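Local coordinates for protein dual function macrocyclase-peptidase POPB (Galerina marginata, PDB 5N4B) that cleaves peptide bonds after proline and macrocyclises a 25-residue peptide intermediate in the biosynthesis of the amanitin mushroom toxins, at residues Val365-Glu370 and Asn410-Thr415; Asp383-Tyr388 and Gly404-Ala409. The protein carries 1 engineered substitution. All coordinates share one frame; numbering follows the deposited sequence.

Interaction 1 (Val365-Glu370 and Asn410-Thr415); sequences VNCANE and NRQKQT
Asn-410 reaches across to the end of strand 361-368 with its amide. With chi1 at 79°, CG is wedged over its own backbone, flanked by N and C, which turns the side chain toward Asn-366 and Cys-367. Asn-410 OD1 takes a hydrogen bond from Asn-366 ND2 at 2.9 Å, in the carbonyl plane; the two amides run past one another head to tail, their planes 28° apart. Asn-410 ND2 gives one hydrogen to Cys-367 O at 2.9 Å, from above that carbonyl's plane, and the other to a water that also accepts from Asn-369 N. The same Asn-410 ND2 lies 3.6 Å from Ala-368 CB.

The two segments belong to successive blades of the seven-bladed beta-propeller: 365-370 closes the innermost strand of one four-stranded blade and turns toward the next strand, while 410-415 is the loop between the first two strands of the following blade.

Within that loop a type I beta turn runs from Arg-411 to Gln-414, and Gln-412 O accepts Glu-370 N at 2.8 Å. The extended side chain of Gln-412 lays CG and CD against Cys-367 SG, each 3.6 Å away. Its NE2 meets Glu-370 OE1 head-on at 3.2 Å; the two side chains cross at about a right angle, with the carboxylate and amide planes 67° apart, whereas OE1 of Gln-412 pairs with Thr-319 on strand 315-321, in the blade before that of 365-370. Separate waters tie Asn-369 OD1 and Glu-370 OE2 to Lys-413 O.

Interaction 2 (Asp383-Tyr388 and Gly404-Ala409); sequences DEIYLY and GAASIA
Asp-383 and Ala-406 both point their CB atoms into the gap between two strands that run 34° from parallel, with axes 6.3 Å apart at closest approach. Asp-383 holds CG anti to its own carbonyl carbon (chi1 -73°), so the carboxylate passes Gly-404 O and reaches across to the backbone N of Ala-406. Its OD2 receives Ala-406 N at 2.8 Å on the anti lone pair, the one facing away from OD1, and also lies 3.3 Å from Ala-405 CA. The backbone N of the same Asp-383 donates to Gly-404 O, two residues before Ala-406, at 2.9 Å and nearly along the C=O axis.

Two residues further along its strand, Ile-385 turns the same way, and its CG1 and CD1 lie against the Ala-406 methyl, with CD1 to CB at 3.9 Å. Beside them Leu-419 and Leu-421 of strand 416-423 pack on Ile-385 and Ala-406 respectively.

This is a seam between neighbouring propeller blades, joining the third strand of one to the innermost strand of the next. With OD1 salt-bridged to Lys-378 and OD2 on a backbone N-H, the buried carboxylate has both oxygens engaged, which would favour its charged form.

Interactions 1 and 2 join the same two adjacent blades of the N-terminal beta-propeller, their centres about 14 Å apart. Strands 361-368 and 382-388 belong to one blade; strand 405-409 and the loop after it, to the next. Along the chain, 383-388 and 404-409 fall between 365-370 and 410-415, so interaction 2 forms within the stretch that interaction 1 brackets. Residues 404-415 run on from one contact into the other, and the two meet where Asn-366 ND2 packs on Ile-408 CG2, at 3.6 Å. Interaction 1 lies farther from the chain's centre. Both are remote from the catalytic residues but border the bound peptide, on which Arg-411 of interaction 1 and Ser-407 and Ala-409 of interaction 2 pack.

Interaction 1 (Val365-Glu370 and Asn410-Thr415)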
loop_
_atom_site.group_PDB
_atom_site.type_symbol
_atom_site.label_atom_id
_atom_site.label_comp_id
_atom_site.label_asym_id
_atom_site.label_seq_id
_atom_site.Cartn_x
_atom_site.Cartn_y
_atom_site.Cartn_z
ATOM N N VAL A 365 -7.806 -8.401 14.184
ATOM C CA VAL A 365 -7.969 -9.057 15.485
ATOM C C VAL A 365 -6.686 -9.800 15.770
ATOM O O VAL A 365 -6.271 -10.637 14.950
ATOM C CB VAL A 365 -9.156 -10.042 15.556
ATOM C CG1 VAL A 365 -9.261 -10.635 16.950
ATOM C CG2 VAL A 365 -10.474 -9.391 15.244
ATOM N N ASN A 366 -6.102 -9.545 16.943
ATOM C CA ASN A 366 -4.910 -10.252 17.430
ATOM C C ASN A 366 -5.205 -10.906 18.774
ATOM O O ASN A 366 -5.894 -10.335 19.620
ATOM C CB ASN A 366 -3.732 -9.323 17.613
ATOM C CG ASN A 366 -3.176 -8.783 16.321
ATOM O OD1 ASN A 366 -3.814 -8.755 15.247
ATOM N ND2 ASN A 366 -1.949 -8.312 16.404
ATOM N N CYS A 367 -4.707 -12.106 18.993
ATOM C CA CYS A 367 -4.759 -12.692 20.314
ATOM C C CYS A 367 -3.578 -12.170 21.123
ATOM O O CYS A 367 -2.453 -12.116 20.606
ATOM C CB CYS A 367 -4.661 -14.207 20.175
ATOM S SG CYS A 367 -4.729 -15.143 21.714
ATOM N N ALA A 368 -3.836 -11.807 22.358
ATOM C CA ALA A 368 -2.855 -11.196 23.244
ATOM C C ALA A 368 -2.906 -11.855 24.606
ATOM O O ALA A 368 -3.975 -12.241 25.113
ATOM C CB ALA A 368 -3.110 -9.705 23.409
ATOM N N ASN A 369 -1.740 -11.953 25.232
ATOM C CA ASN A 369 -1.647 -12.508 26.586
ATOM C C ASN A 369 -2.355 -13.855 26.650
ATOM O O ASN A 369 -3.134 -14.129 27.576
ATOM C CB ASN A 369 -2.180 -11.544 27.646
ATOM C CG ASN A 369 -1.872 -11.980 29.071
ATOM O OD1 ASN A 369 -0.854 -12.632 29.321
ATOM N ND2 ASN A 369 -2.747 -11.598 30.018
ATOM N N GLU A 370 -2.091 -14.669 25.641
ATOM C CA GLU A 370 -2.557 -16.044 25.485
ATOM C C GLU A 370 -4.048 -16.235 25.235
ATOM O O GLU A 370 -4.402 -17.134 24.466
ATOM C CB GLU A 370 -2.145 -16.932 26.656
ATOM C CG GLU A 370 -0.613 -17.147 26.781
ATOM C CD GLU A 370 0.049 -18.032 25.686
ATOM O OE1 GLU A 370 -0.501 -18.259 24.585
ATOM O OE2 GLU A 370 1.202 -18.481 25.930
ATOM N N ASN A 410 1.936 -7.179 18.464
ATOM C CA ASN A 410 2.126 -7.991 19.647
ATOM C C ASN A 410 2.616 -9.388 19.270
ATOM O O ASN A 410 2.628 -9.797 18.103
ATOM C CB ASN A 410 0.860 -8.089 20.493
ATOM C CG ASN A 410 -0.135 -9.065 19.968
ATOM O OD1 ASN A 410 -0.480 -9.064 18.797
ATOM N ND2 ASN A 410 -0.588 -9.938 20.830
ATOM N N ARG A 411 2.948 -10.127 20.326
ATOM C CA ARG A 411 3.212 -11.559 20.279
ATOM C C ARG A 411 2.283 -12.186 21.303
ATOM O O ARG A 411 2.317 -11.825 22.481
ATOM C CB ARG A 411 4.691 -11.862 20.572
ATOM C CG ARG A 411 5.632 -11.177 19.579
ATOM C CD ARG A 411 7.106 -11.514 19.891
ATOM N NE ARG A 411 7.367 -12.912 19.606
ATOM C CZ ARG A 411 8.350 -13.606 20.140
ATOM N NH1 ARG A 411 9.205 -13.050 20.972
ATOM N NH2 ARG A 411 8.459 -14.895 19.855
ATOM N N GLN A 412 1.500 -13.154 20.841
ATOM C CA GLN A 412 0.436 -13.764 21.648
ATOM C C GLN A 412 0.881 -14.207 23.036
ATOM O O GLN A 412 0.151 -14.047 24.017
ATOM C CB GLN A 412 -0.159 -14.958 20.898
ATOM C CG GLN A 412 -1.188 -15.707 21.722
ATOM C CD GLN A 412 -1.701 -16.893 20.956
ATOM O OE1 GLN A 412 -2.135 -16.761 19.806
ATOM N NE2 GLN A 412 -1.674 -18.065 21.591
ATOM N N LYS A 413 2.055 -14.817 23.152
ATOM C CA LYS A 413 2.456 -15.365 24.435
ATOM C C LYS A 413 2.831 -14.308 25.477
ATOM O O LYS A 413 2.959 -14.646 26.661
ATOM C CB LYS A 413 3.594 -16.368 24.252
ATOM C CG LYS A 413 4.944 -15.738 23.913
ATOM C CD LYS A 413 5.962 -16.811 23.586
ATOM C CE LYS A 413 7.286 -16.210 23.158
ATOM N NZ LYS A 413 8.222 -17.350 22.812
ATOM N N GLN A 414 3.037 -13.068 25.071
ATOM C CA GLN A 414 3.538 -12.041 25.945
ATOM C C GLN A 414 2.421 -11.338 26.691
ATOM O O GLN A 414 1.245 -11.409 26.307
ATOM C CB GLN A 414 4.388 -11.041 25.131
ATOM C CG GLN A 414 5.604 -11.691 24.560
ATOM C CD GLN A 414 6.449 -10.786 23.689
ATOM O OE1 GLN A 414 6.012 -9.807 23.143
ATOM N NE2 GLN A 414 7.703 -11.191 23.517
ATOM N N THR A 415 2.800 -10.633 27.756
ATOM C CA THR A 415 1.848 -9.982 28.636
ATOM C C THR A 415 1.581 -8.528 28.298
ATOM O O THR A 415 1.068 -7.800 29.148
ATOM C CB THR A 415 2.320 -10.047 30.078
ATOM O OG1 THR A 415 3.617 -9.431 30.172
ATOM C CG2 THR A 415 2.364 -11.527 30.557
HETATM O O HOH W 1 0.333 -10.234 23.640
HETATM O O HOH W 2 0.980 -14.442 28.693
HETATM O O HOH W 3 2.861 -17.232 27.586
#

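Interaction 2 (Asp383-Tyr388 and Gly404-Ala409)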
loop_
_atom_site.group_PDB
_atom_site.type_symbol
_atom_site.label_atom_id
_atom_site.label_comp_id
_atom_site.label_asym_id
_atom_site.label_seq_id
_atom_site.Cartn_x
_atom_site.Cartn_y
_atom_site.Cartn_z
ATOM N N ASP A 383 -10.891 4.383 13.148
ATOM C CA ASP A 383 -10.620 3.161 13.869
ATOM C C ASP A 383 -10.901 3.288 15.360
ATOM O O ASP A 383 -10.599 4.315 15.995
ATOM C CB ASP A 383 -9.173 2.730 13.639
ATOM C CG ASP A 383 -8.936 2.179 12.246
ATOM O OD1 ASP A 383 -9.913 1.816 11.507
ATOM O OD2 ASP A 383 -7.748 1.980 11.863
ATOM N N GLU A 384 -11.426 2.203 15.920
ATOM C CA GLU A 384 -11.768 2.067 17.329
ATOM C C GLU A 384 -11.149 0.771 17.833
ATOM O O GLU A 384 -11.204 -0.258 17.152
ATOM C CB GLU A 384 -13.267 2.026 17.517
ATOM C CG GLU A 384 -13.991 3.184 16.851
ATOM C CD GLU A 384 -15.503 3.156 17.051
ATOM O OE1 GLU A 384 -16.028 2.169 17.633
ATOM O OE2 GLU A 384 -16.178 4.117 16.644
ATOM N N ILE A 385 -10.571 0.794 19.026
ATOM C CA ILE A 385 -9.825 -0.343 19.557
ATOM C C ILE A 385 -10.541 -0.895 20.770
ATOM O O ILE A 385 -10.863 -0.146 21.693
ATOM C CB ILE A 385 -8.382 0.065 19.901
ATOM C CG1 ILE A 385 -7.699 0.774 18.707
ATOM C CG2 ILE A 385 -7.599 -1.180 20.310
ATOM C CD1 ILE A 385 -7.534 2.234 18.918
ATOM N N TYR A 386 -10.727 -2.219 20.810
ATOM C CA TYR A 386 -11.418 -2.892 21.918
ATOM C C TYR A 386 -10.615 -4.091 22.393
ATOM O O TYR A 386 -10.012 -4.799 21.598
ATOM C CB TYR A 386 -12.837 -3.361 21.520
ATOM C CG TYR A 386 -13.736 -2.221 21.125
ATOM C CD1 TYR A 386 -13.768 -1.774 19.821
ATOM C CD2 TYR A 386 -14.480 -1.550 22.049
ATOM C CE1 TYR A 386 -14.571 -0.707 19.464
ATOM C CE2 TYR A 386 -15.303 -0.526 21.705
ATOM C CZ TYR A 386 -15.333 -0.084 20.416
ATOM O OH TYR A 386 -16.121 1.012 20.104
ATOM N N LEU A 387 -10.719 -4.371 23.696
ATOM C CA LEU A 387 -10.191 -5.570 24.325
ATOM C C LEU A 387 -11.356 -6.508 24.610
ATOM O O LEU A 387 -12.375 -6.069 25.160
ATOM C CB LEU A 387 -9.460 -5.192 25.615
ATOM C CG LEU A 387 -8.857 -6.360 26.355
ATOM C CD1 LEU A 387 -7.710 -6.998 25.573
ATOM C CD2 LEU A 387 -8.347 -5.842 27.713
ATOM N N TYR A 388 -11.199 -7.755 24.246
ATOM C CA TYR A 388 -12.167 -8.834 24.472
ATOM C C TYR A 388 -11.559 -9.939 25.322
ATOM O O TYR A 388 -10.366 -10.248 25.221
ATOM C CB TYR A 388 -12.566 -9.490 23.156
ATOM C CG TYR A 388 -13.523 -8.685 22.317
ATOM C CD1 TYR A 388 -13.086 -7.606 21.550
ATOM C CD2 TYR A 388 -14.863 -8.992 22.293
ATOM C CE1 TYR A 388 -13.973 -6.852 20.827
ATOM C CE2 TYR A 388 -15.769 -8.236 21.522
ATOM C CZ TYR A 388 -15.288 -7.189 20.792
ATOM O OH TYR A 388 -16.199 -6.451 20.055
ATOM N N GLY A 404 -8.471 8.472 14.027
ATOM C CA GLY A 404 -7.534 8.184 12.975
ATOM C C GLY A 404 -7.510 6.713 12.632
ATOM O O GLY A 404 -8.537 6.024 12.702
ATOM N N ALA A 405 -6.334 6.236 12.271
ATOM C CA ALA A 405 -6.090 4.852 11.891
ATOM C C ALA A 405 -5.211 4.190 12.938
ATOM O O ALA A 405 -4.267 4.810 13.466
ATOM C CB ALA A 405 -5.401 4.760 10.522
ATOM N N ALA A 406 -5.506 2.935 13.252
ATOM C CA ALA A 406 -4.806 2.200 14.300
ATOM C C ALA A 406 -4.397 0.810 13.820
ATOM O O ALA A 406 -5.067 0.198 12.987
ATOM C CB ALA A 406 -5.690 2.044 15.489
ATOM N N SER A 407 -3.289 0.312 14.344
ATOM C CA SER A 407 -2.869 -1.073 14.145
ATOM C C SER A 407 -2.347 -1.657 15.450
ATOM O O SER A 407 -1.922 -0.918 16.346
ATOM C CB SER A 407 -1.710 -1.167 13.178
ATOM O OG SER A 407 -1.976 -0.514 11.984
ATOM N N ILE A 408 -2.439 -2.994 15.564
ATOM C CA ILE A 408 -1.995 -3.724 16.751
ATOM C C ILE A 408 -0.681 -4.378 16.417
ATOM O O ILE A 408 -0.546 -4.955 15.341
ATOM C CB ILE A 408 -3.005 -4.801 17.164
ATOM C CG1 ILE A 408 -4.422 -4.265 17.263
ATOM C CG2 ILE A 408 -2.576 -5.446 18.505
ATOM C CD1 ILE A 408 -5.460 -5.357 17.195
ATOM N N ALA A 409 0.230 -4.389 17.368
ATOM C CA ALA A 409 1.503 -5.111 17.285
ATOM C C ALA A 409 1.711 -5.884 18.584
ATOM O O ALA A 409 1.703 -5.298 19.677
ATOM C CB ALA A 409 2.658 -4.134 17.104
HETATM O O HOH W 4 -10.751 6.921 15.292
#